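Local coordinates for thioredoxin-like protein (Bacteroides caccae ATCC 43185, PDB 4YOD) that is of unknown function but, carrying a thioredoxin-like domain joined to a helical region, probably takes part in thiol-disulfide chemistry, at residues K81-D84 and R85-V88; K91-A94 and Y95-L99; V129-E132 and I133-V136. One frame throughout, in Å; residues are numbered along the deposited sequence.

Contact 1: residues K81-D84 and R85-V88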
ATOM      1  N   LYS A  81     -18.789   5.396   3.482  1.00 25.95           N
ATOM      2  CA  LYS A  81     -20.212   5.619   3.162  1.00 27.20           C
ATOM      3  C   LYS A  81     -20.653   4.857   1.906  1.00 30.02           C
ATOM      4  O   LYS A  81     -21.750   4.307   1.904  1.00 28.66           O
ATOM      5  CB  LYS A  81     -20.528   7.109   2.965  1.00 30.90           C
ATOM      6  CG  LYS A  81     -20.644   7.892   4.255  1.00 45.04           C
ATOM      7  CD  LYS A  81     -20.926   9.361   3.961  1.00 52.60           C
ATOM      8  CE  LYS A  81     -20.667  10.250   5.156  1.00 58.45           C
ATOM      9  NZ  LYS A  81     -21.659  10.031   6.243  1.00 70.79           N
ATOM     10  N   THR A  82     -19.798   4.803   0.862  1.00 27.27           N
ATOM     11  CA  THR A  82     -20.109   4.112  -0.409  1.00 27.26           C
ATOM     12  C   THR A  82     -20.273   2.608  -0.150  1.00 30.44           C
ATOM     13  O   THR A  82     -21.288   2.055  -0.563  1.00 30.33           O
ATOM     14  CB  THR A  82     -19.048   4.429  -1.465  1.00 29.94           C
ATOM     15  OG1 THR A  82     -19.097   5.832  -1.709  1.00 25.42           O
ATOM     16  CG2 THR A  82     -19.250   3.668  -2.762  1.00 29.22           C
ATOM     17  N   ILE A  83     -19.314   1.966   0.553  1.00 25.95           N
ATOM     18  CA  ILE A  83     -19.407   0.532   0.880  1.00 25.92           C
ATOM     19  C   ILE A  83     -20.667   0.261   1.729  1.00 30.81           C
ATOM     20  O   ILE A  83     -21.383  -0.695   1.431  1.00 30.90           O
ATOM     21  CB  ILE A  83     -18.117  -0.047   1.563  1.00 27.87           C
ATOM     22  CG1 ILE A  83     -16.821   0.267   0.750  1.00 27.48           C
ATOM     23  CG2 ILE A  83     -18.259  -1.565   1.816  1.00 28.76           C
ATOM     24  CD1 ILE A  83     -16.761  -0.172  -0.775  1.00 26.08           C
ATOM     25  N   ASP A  84     -20.958   1.115   2.735  1.00 28.31           N
ATOM     26  CA  ASP A  84     -22.135   0.963   3.617  1.00 28.84           C
ATOM     27  C   ASP A  84     -23.419   0.920   2.804  1.00 31.17           C
ATOM     28  O   ASP A  84     -24.307   0.115   3.091  1.00 31.91           O
ATOM     29  CB  ASP A  84     -22.219   2.094   4.651  1.00 31.45           C
ATOM     30  CG  ASP A  84     -21.205   2.011   5.789  1.00 39.27           C
ATOM     31  OD1 ASP A  84     -20.503   0.981   5.890  1.00 37.25           O
ATOM     32  OD2 ASP A  84     -21.114   2.984   6.574  1.00 47.05           O
ATOM     33  N   ARG A  85     -23.503   1.765   1.770  1.00 25.99           N
ATOM     34  CA  ARG A  85     -24.659   1.812   0.866  1.00 26.96           C
ATOM     35  C   ARG A  85     -24.881   0.495   0.129  1.00 30.55           C
ATOM     36  O   ARG A  85     -26.016   0.189  -0.201  1.00 29.25           O
ATOM     37  CB  ARG A  85     -24.486   2.931  -0.177  1.00 27.00           C
ATOM     38  CG  ARG A  85     -24.864   4.331   0.330  1.00 34.18           C
ATOM     39  CD  ARG A  85     -24.982   5.314  -0.839  1.00 36.63           C
ATOM     40  NE  ARG A  85     -26.144   4.999  -1.683  1.00 36.54           N
ATOM     41  CZ  ARG A  85     -26.326   5.434  -2.926  1.00 50.01           C
ATOM     42  NH1 ARG A  85     -25.431   6.232  -3.496  1.00 34.43           N
ATOM     43  NH2 ARG A  85     -27.403   5.069  -3.613  1.00 42.39           N
ATOM     44  N   THR A  86     -23.807  -0.276  -0.151  1.00 27.61           N
ATOM     45  CA  THR A  86     -23.932  -1.515  -0.934  1.00 28.57           C
ATOM     46  C   THR A  86     -24.516  -2.676  -0.106  1.00 34.04           C
ATOM     47  O   THR A  86     -24.864  -3.700  -0.682  1.00 34.25           O
ATOM     48  CB  THR A  86     -22.607  -1.900  -1.604  1.00 32.23           C
ATOM     49  OG1 THR A  86     -21.723  -2.428  -0.639  1.00 32.28           O
ATOM     50  CG2 THR A  86     -21.966  -0.752  -2.363  1.00 28.38           C
ATOM     51  N   ASN A  87     -24.658  -2.502   1.228  1.00 32.24           N
ATOM     52  CA  ASN A  87     -25.273  -3.476   2.140  1.00 31.67           C
ATOM     53  C   ASN A  87     -26.747  -3.750   1.771  1.00 35.90           C
ATOM     54  O   ASN A  87     -27.340  -4.692   2.291  1.00 34.55           O
ATOM     55  CB  ASN A  87     -25.187  -2.988   3.581  1.00 32.14           C
ATOM     56  CG  ASN A  87     -23.835  -3.232   4.186  1.00 43.47           C
ATOM     57  OD1 ASN A  87     -23.359  -4.365   4.268  1.00 41.98           O
ATOM     58  ND2 ASN A  87     -23.190  -2.186   4.629  1.00 36.69           N
ATOM     59  N   VAL A  88     -27.325  -2.954   0.866  1.00 34.21           N
ATOM     60  CA  VAL A  88     -28.716  -3.154   0.407  1.00 36.70           C
ATOM     61  C   VAL A  88     -28.875  -4.475  -0.394  1.00 40.67           C
ATOM     62  O   VAL A  88     -29.987  -4.988  -0.515  1.00 41.38           O
ATOM     63  CB  VAL A  88     -29.265  -1.957  -0.409  1.00 41.98           C
ATOM     64  CG1 VAL A  88     -29.484  -0.746   0.489  1.00 43.26           C
ATOM     65  CG2 VAL A  88     -28.356  -1.616  -1.591  1.00 40.05           C
TER
HETATM   66  O   HOH W   1     -20.680  -2.021   6.060  1.00 37.18           O

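Contact 2: residues K91-A94 and Y95-L99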
ATOM      1  N   LYS A  91     -25.082  -9.475  -3.149  1.00 32.00           N
ATOM      2  CA  LYS A  91     -24.334  -9.703  -4.386  1.00 31.68           C
ATOM      3  C   LYS A  91     -23.623  -8.408  -4.900  1.00 34.73           C
ATOM      4  O   LYS A  91     -22.527  -8.498  -5.460  1.00 33.87           O
ATOM      5  CB  LYS A  91     -25.245 -10.281  -5.460  1.00 34.89           C
ATOM      6  CG  LYS A  91     -25.670 -11.722  -5.165  1.00 52.36           C
ATOM      7  CD  LYS A  91     -26.445 -12.346  -6.324  1.00 66.73           C
ATOM      8  CE  LYS A  91     -27.046 -13.677  -5.940  1.00 81.31           C
ATOM      9  NZ  LYS A  91     -27.976 -14.190  -6.982  1.00 95.87           N
ATOM     10  N   VAL A  92     -24.229  -7.224  -4.687  1.00 29.53           N
ATOM     11  CA  VAL A  92     -23.638  -5.934  -5.066  1.00 28.01           C
ATOM     12  C   VAL A  92     -22.481  -5.594  -4.088  1.00 30.00           C
ATOM     13  O   VAL A  92     -21.415  -5.148  -4.525  1.00 28.29           O
ATOM     14  CB  VAL A  92     -24.697  -4.808  -5.157  1.00 32.47           C
ATOM     15  CG1 VAL A  92     -24.049  -3.464  -5.480  1.00 31.78           C
ATOM     16  CG2 VAL A  92     -25.735  -5.147  -6.223  1.00 33.69           C
ATOM     17  N   PHE A  93     -22.687  -5.837  -2.779  1.00 27.96           N
ATOM     18  CA  PHE A  93     -21.646  -5.637  -1.757  1.00 25.95           C
ATOM     19  C   PHE A  93     -20.394  -6.433  -2.137  1.00 30.13           C
ATOM     20  O   PHE A  93     -19.287  -5.868  -2.160  1.00 26.88           O
ATOM     21  CB  PHE A  93     -22.181  -6.067  -0.372  1.00 27.83           C
ATOM     22  CG  PHE A  93     -21.167  -5.913   0.748  1.00 28.97           C
ATOM     23  CD1 PHE A  93     -20.247  -6.921   1.020  1.00 32.29           C
ATOM     24  CD2 PHE A  93     -21.175  -4.793   1.565  1.00 29.56           C
ATOM     25  CE1 PHE A  93     -19.312  -6.776   2.054  1.00 32.15           C
ATOM     26  CE2 PHE A  93     -20.243  -4.655   2.599  1.00 31.79           C
ATOM     27  CZ  PHE A  93     -19.331  -5.653   2.843  1.00 29.59           C
ATOM     28  N   ALA A  94     -20.586  -7.724  -2.501  1.00 29.40           N
ATOM     29  CA  ALA A  94     -19.518  -8.657  -2.898  1.00 29.91           C
ATOM     30  C   ALA A  94     -18.804  -8.179  -4.162  1.00 32.44           C
ATOM     31  O   ALA A  94     -17.578  -8.245  -4.230  1.00 31.24           O
ATOM     32  CB  ALA A  94     -20.104 -10.058  -3.117  1.00 32.49           C
ATOM     33  N   TYR A  95     -19.567  -7.678  -5.151  1.00 29.66           N
ATOM     34  CA  TYR A  95     -19.010  -7.169  -6.408  1.00 29.09           C
ATOM     35  C   TYR A  95     -18.149  -5.897  -6.178  1.00 30.14           C
ATOM     36  O   TYR A  95     -17.037  -5.821  -6.690  1.00 28.44           O
ATOM     37  CB  TYR A  95     -20.143  -6.908  -7.425  1.00 31.06           C
ATOM     38  CG  TYR A  95     -19.697  -6.217  -8.695  1.00 32.61           C
ATOM     39  CD1 TYR A  95     -19.161  -6.941  -9.756  1.00 35.13           C
ATOM     40  CD2 TYR A  95     -19.799  -4.836  -8.830  1.00 32.43           C
ATOM     41  CE1 TYR A  95     -18.718  -6.304 -10.916  1.00 35.84           C
ATOM     42  CE2 TYR A  95     -19.368  -4.191  -9.987  1.00 33.04           C
ATOM     43  CZ  TYR A  95     -18.838  -4.929 -11.032  1.00 37.18           C
ATOM     44  OH  TYR A  95     -18.407  -4.288 -12.164  1.00 37.87           O
ATOM     45  N   ILE A  96     -18.675  -4.897  -5.445  1.00 26.38           N
ATOM     46  CA  ILE A  96     -17.979  -3.626  -5.216  1.00 25.14           C
ATOM     47  C   ILE A  96     -16.766  -3.850  -4.285  1.00 29.28           C
ATOM     48  O   ILE A  96     -15.693  -3.308  -4.550  1.00 28.97           O
ATOM     49  CB  ILE A  96     -18.965  -2.555  -4.669  1.00 28.41           C
ATOM     50  CG1 ILE A  96     -20.152  -2.282  -5.663  1.00 29.57           C
ATOM     51  CG2 ILE A  96     -18.217  -1.249  -4.253  1.00 30.09           C
ATOM     52  CD1 ILE A  96     -19.796  -1.635  -7.046  1.00 36.60           C
ATOM     53  N   THR A  97     -16.902  -4.688  -3.252  1.00 25.53           N
ATOM     54  CA  THR A  97     -15.749  -4.934  -2.373  1.00 24.64           C
ATOM     55  C   THR A  97     -14.658  -5.715  -3.120  1.00 28.01           C
ATOM     56  O   THR A  97     -13.467  -5.536  -2.818  1.00 28.36           O
ATOM     57  CB  THR A  97     -16.135  -5.621  -1.049  1.00 26.90           C
ATOM     58  OG1 THR A  97     -16.851  -6.835  -1.289  1.00 25.56           O
ATOM     59  CG2 THR A  97     -16.917  -4.701  -0.128  1.00 28.23           C
ATOM     60  N   ASP A  98     -15.054  -6.553  -4.088  1.00 26.30           N
ATOM     61  CA  ASP A  98     -14.092  -7.292  -4.924  1.00 27.95           C
ATOM     62  C   ASP A  98     -13.341  -6.310  -5.836  1.00 30.43           C
ATOM     63  O   ASP A  98     -12.123  -6.448  -5.992  1.00 30.29           O
ATOM     64  CB  ASP A  98     -14.772  -8.389  -5.736  1.00 32.29           C
ATOM     65  CG  ASP A  98     -13.821  -9.141  -6.644  1.00 50.28           C
ATOM     66  OD1 ASP A  98     -12.986  -9.919  -6.116  1.00 52.32           O
ATOM     67  OD2 ASP A  98     -13.874  -8.914  -7.877  1.00 60.14           O
ATOM     68  N   LEU A  99     -14.043  -5.298  -6.404  1.00 27.80           N
ATOM     69  CA  LEU A  99     -13.386  -4.246  -7.194  1.00 27.30           C
ATOM     70  C   LEU A  99     -12.383  -3.454  -6.336  1.00 29.61           C
ATOM     71  O   LEU A  99     -11.320  -3.097  -6.832  1.00 29.50           O
ATOM     72  CB  LEU A  99     -14.395  -3.262  -7.803  1.00 27.35           C
ATOM     73  CG  LEU A  99     -15.274  -3.757  -8.971  1.00 31.49           C
ATOM     74  CD1 LEU A  99     -16.088  -2.624  -9.512  1.00 30.45           C
ATOM     75  CD2 LEU A  99     -14.446  -4.362 -10.114  1.00 35.10           C
TER

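Contact 3: residues V129-E132 and I133-V136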
ATOM      1  N   VAL A 129     -24.396  -7.872   6.102  1.00 37.48           N
ATOM      2  CA  VAL A 129     -24.707  -8.831   5.026  1.00 38.34           C
ATOM      3  C   VAL A 129     -23.679  -9.966   4.959  1.00 41.43           C
ATOM      4  O   VAL A 129     -23.943 -10.947   4.267  1.00 42.67           O
ATOM      5  CB  VAL A 129     -24.919  -8.213   3.620  1.00 42.65           C
ATOM      6  CG1 VAL A 129     -26.096  -7.246   3.622  1.00 43.36           C
ATOM      7  CG2 VAL A 129     -23.645  -7.565   3.060  1.00 40.54           C
ATOM      8  N   LEU A 130     -22.531  -9.848   5.660  1.00 35.15           N
ATOM      9  CA  LEU A 130     -21.528 -10.909   5.630  1.00 34.28           C
ATOM     10  C   LEU A 130     -21.711 -11.892   6.769  1.00 39.55           C
ATOM     11  O   LEU A 130     -21.931 -11.484   7.912  1.00 39.34           O
ATOM     12  CB  LEU A 130     -20.078 -10.370   5.662  1.00 32.16           C
ATOM     13  CG  LEU A 130     -19.553  -9.549   4.479  1.00 34.80           C
ATOM     14  CD1 LEU A 130     -18.076  -9.154   4.703  1.00 33.75           C
ATOM     15  CD2 LEU A 130     -19.710 -10.289   3.129  1.00 37.70           C
ATOM     16  N   GLU A 131     -21.549 -13.193   6.457  1.00 37.55           N
ATOM     17  CA  GLU A 131     -21.554 -14.299   7.421  1.00 38.94           C
ATOM     18  C   GLU A 131     -20.246 -14.233   8.196  1.00 40.35           C
ATOM     19  O   GLU A 131     -19.283 -13.635   7.703  1.00 36.50           O
ATOM     20  CB  GLU A 131     -21.697 -15.652   6.697  1.00 41.92           C
ATOM     21  CG  GLU A 131     -23.011 -15.853   5.948  1.00 57.23           C
ATOM     22  CD  GLU A 131     -24.268 -15.948   6.795  1.00 83.41           C
ATOM     23  OE1 GLU A 131     -24.259 -16.686   7.809  1.00 74.03           O
ATOM     24  OE2 GLU A 131     -25.273 -15.298   6.426  1.00 79.14           O
ATOM     25  N   GLU A 132     -20.187 -14.819   9.391  1.00 37.30           N
ATOM     26  CA  GLU A 132     -18.964 -14.776  10.191  1.00 37.72           C
ATOM     27  C   GLU A 132     -17.715 -15.335   9.417  1.00 40.73           C
ATOM     28  O   GLU A 132     -16.645 -14.727   9.507  1.00 39.69           O
ATOM     29  CB  GLU A 132     -19.155 -15.476  11.550  1.00 40.76           C
ATOM     30  CG  GLU A 132     -19.669 -16.897  11.464  1.00 58.44           C
ATOM     31  CD  GLU A 132     -20.289 -17.490  12.715  1.00 77.56           C
ATOM     32  OE1 GLU A 132     -19.822 -17.191  13.840  1.00 72.27           O
ATOM     33  OE2 GLU A 132     -21.230 -18.298  12.555  1.00 60.80           O
ATOM     34  N   ILE A 133     -17.871 -16.406   8.602  1.00 37.15           N
ATOM     35  CA  ILE A 133     -16.755 -16.974   7.826  1.00 35.73           C
ATOM     36  C   ILE A 133     -16.265 -15.979   6.768  1.00 37.99           C
ATOM     37  O   ILE A 133     -15.056 -15.919   6.505  1.00 37.57           O
ATOM     38  CB  ILE A 133     -17.089 -18.364   7.189  1.00 40.31           C
ATOM     39  CG1 ILE A 133     -15.825 -19.079   6.631  1.00 40.80           C
ATOM     40  CG2 ILE A 133     -18.183 -18.284   6.115  1.00 41.63           C
ATOM     41  CD1 ILE A 133     -14.688 -19.392   7.665  1.00 44.53           C
ATOM     42  N   GLU A 134     -17.186 -15.195   6.178  1.00 33.01           N
ATOM     43  CA  GLU A 134     -16.836 -14.206   5.156  1.00 31.70           C
ATOM     44  C   GLU A 134     -16.105 -13.007   5.764  1.00 33.16           C
ATOM     45  O   GLU A 134     -15.444 -12.285   5.031  1.00 32.43           O
ATOM     46  CB  GLU A 134     -18.083 -13.740   4.398  1.00 33.54           C
ATOM     47  CG  GLU A 134     -18.793 -14.853   3.653  1.00 44.66           C
ATOM     48  CD  GLU A 134     -20.060 -14.375   2.976  1.00 62.97           C
ATOM     49  OE1 GLU A 134     -20.982 -13.920   3.693  1.00 49.89           O
ATOM     50  OE2 GLU A 134     -20.122 -14.433   1.726  1.00 56.74           O
ATOM     51  N   LYS A 135     -16.178 -12.819   7.087  1.00 29.93           N
ATOM     52  CA  LYS A 135     -15.471 -11.705   7.743  1.00 28.46           C
ATOM     53  C   LYS A 135     -14.030 -12.087   8.164  1.00 32.95           C
ATOM     54  O   LYS A 135     -13.244 -11.191   8.469  1.00 31.37           O
ATOM     55  CB  LYS A 135     -16.254 -11.185   8.959  1.00 30.77           C
ATOM     56  CG  LYS A 135     -17.516 -10.405   8.590  1.00 31.19           C
ATOM     57  CD  LYS A 135     -18.146  -9.780   9.843  1.00 38.58           C
ATOM     58  CE  LYS A 135     -19.465  -9.084   9.564  1.00 42.57           C
ATOM     59  NZ  LYS A 135     -19.880  -8.170  10.689  1.00 37.28           N
ATOM     60  N   VAL A 136     -13.674 -13.391   8.149  1.00 29.76           N
ATOM     61  CA  VAL A 136     -12.333 -13.872   8.535  1.00 29.12           C
ATOM     62  C   VAL A 136     -11.227 -13.184   7.686  1.00 31.06           C
ATOM     63  O   VAL A 136     -10.296 -12.621   8.261  1.00 29.30           O
ATOM     64  CB  VAL A 136     -12.217 -15.426   8.492  1.00 33.00           C
ATOM     65  CG1 VAL A 136     -10.761 -15.883   8.656  1.00 32.61           C
ATOM     66  CG2 VAL A 136     -13.094 -16.066   9.572  1.00 33.28           C
TER

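Contact 1: residues K81-D84 and R85-V88
Across K81-D84 and R85-V88 the backbone tightens as helix 72-85 runs out: R85 N still reaches K81 O four residues back (3.1 Å), whereas the main bonds of the next two amides span three residues, T86 N to I83 O at 2.9 Å and N87 N to D84 O at 3.2 Å. T86 N keeps a weak bond to T82 O as well. The side chains of T86 and N87 turn back onto the same carbonyls. T86 OG1 donates to I83 O over 2.7 Å, in the carbonyl plane and on a lone pair, while the T86 amide arrives from above that plane, so the two donors use different directions. With chi1 at 75°, the T86 hydroxyl stands between its own N and carbonyl carbon, which turns it back along the chain and leaves CG2 3.4 Å from T82 O. N87 grips D84 O twice. Its ND2 lies 3.0 Å from D84 O, on the same face of the carbonyl as N87 N, with the oxygen tilted 23° out of the amide plane. One water extends this clamp, donating to D84 OD1 at 3.0 Å and accepting from N87 ND2 at 2.9 Å. D84 OD1 also forms a salt bridge with R80 NE, and N87 OD1 is hydrogen-bonded to S127 OG, in the loop after helix 114-125. R85 sends its guanidinium away from the turn, to W39 O and V42 O. I83 and D84 therefore have carbonyls that each accept two bonds, and the N87 amide is held at both ends, by D84 O and water on nitrogen and by S127 on oxygen. This chemistry implies a fixed rotation for the N87 side chain and a turn whose carbonyls remain satisfied where the regular helical bonding lapses.

Contact 2: residues K91-A94 and Y95-L99
F93 and T97, one helical turn apart, cross obliquely, with the threonine methyl laid over a face of the phenyl ring. T97 CG2 sits 4.0 Å from the ring centroid of F93 and 17° off the ring normal, a CH-pi contact displaced toward the rim on the CE1 side, where F93 CE1 to T97 CG2 is 3.8 Å. Both first torsions serve it. The F93 ring is anti to its amide nitrogen (chi1 179°), and T97 has chi1 55°, which points the hydroxyl back to the carbonyl one turn earlier and leaves the methyl over the ring. T97 OG1 thus donates to F93 O over 2.8 Å, tilted from the carbonyl plane, and T97 N donates to the same oxygen at 2.9 Å. The hydroxyl is in this way satisfied inside the helix while the methyl serves the apolar side.

V92 and I96 make the other apolar pair, side by side and pointing the same way, with V92 CG1 4.1 Å from I96 CG1. I96 N is hydrogen-bonded to V92 O at 2.9 Å, the backbone bond of the same turn. Y95 lies beside L99, whose CG is over one ring face.

Helix 90-105 divides these faces among its neighbours: Y95, I96 and L99 meet helix 53-66, I96 and T97 meet I83 of helix 72-85, and F93 and T97 pack on M124 of helix 114-125.

Contact 3: residues V129-E132 and I133-V136
Between V129-E132 and I133-V136 the chain passes from extended backbone at L130 and E131 (psi 158° at E131) into the first turn of helix 132-146. The amides of this turn point back: K135 N bonds E132 O at 3.1 Å, while E134 N and K135 N make only weak bonds to E131 O, at 3.0 Å and 3.3 Å. The side chain of E134 answers in the other direction. Its extended chain carries OE1 to E131 N over 2.9 Å, at an N-H...O angle of 174°, the carboxylate using its anti lone pair. A glutamate three residues on that takes up the amide of the residue just ahead of a helix resembles one half of a capping box. E134 OE1 also forms a salt bridge with K90 NZ, which would help to balance its charge close to the E131 carboxylate, 5.3 Å away as measured from E131 OE2 to E134 OE1; the two carboxylate planes are 38° apart. L130 closes the apolar side of the turn. Its CD2 approaches E134 CB at 4.0 Å, and its CB meets K135 CG at 3.9 Å, the lysine offering the methylenes of an extended chain in roughly the place of a hydrophobic staple. K135 CE continues alongside L130 O at 3.8 Å, and its NZ ends on A125 O, at the end of helix 114-125.

Overall arrangement
F93 of contact 2 is the residue at which all three contacts meet. From contact 1, T86 OG1 lies 3.3 Å from F93 CD2 and I83 CG2 3.8 Å from F93 CE2; from contact 3, L130 CG lies 3.7 Å from F93 CE1 and V129 CG2 3.8 Å from F93 CG. Contacts 1 and 3 also touch directly, through N87 O and V129 CG1. Centre to centre, contact 1 is about 10 Å from contact 2 and 16 Å from contact 3, with contacts 2 and 3 about 14 Å apart. They follow in series along the helical region and belong to its packing; the likely thioredoxin-type CxxC motif lies later, in the thioredoxin-like part.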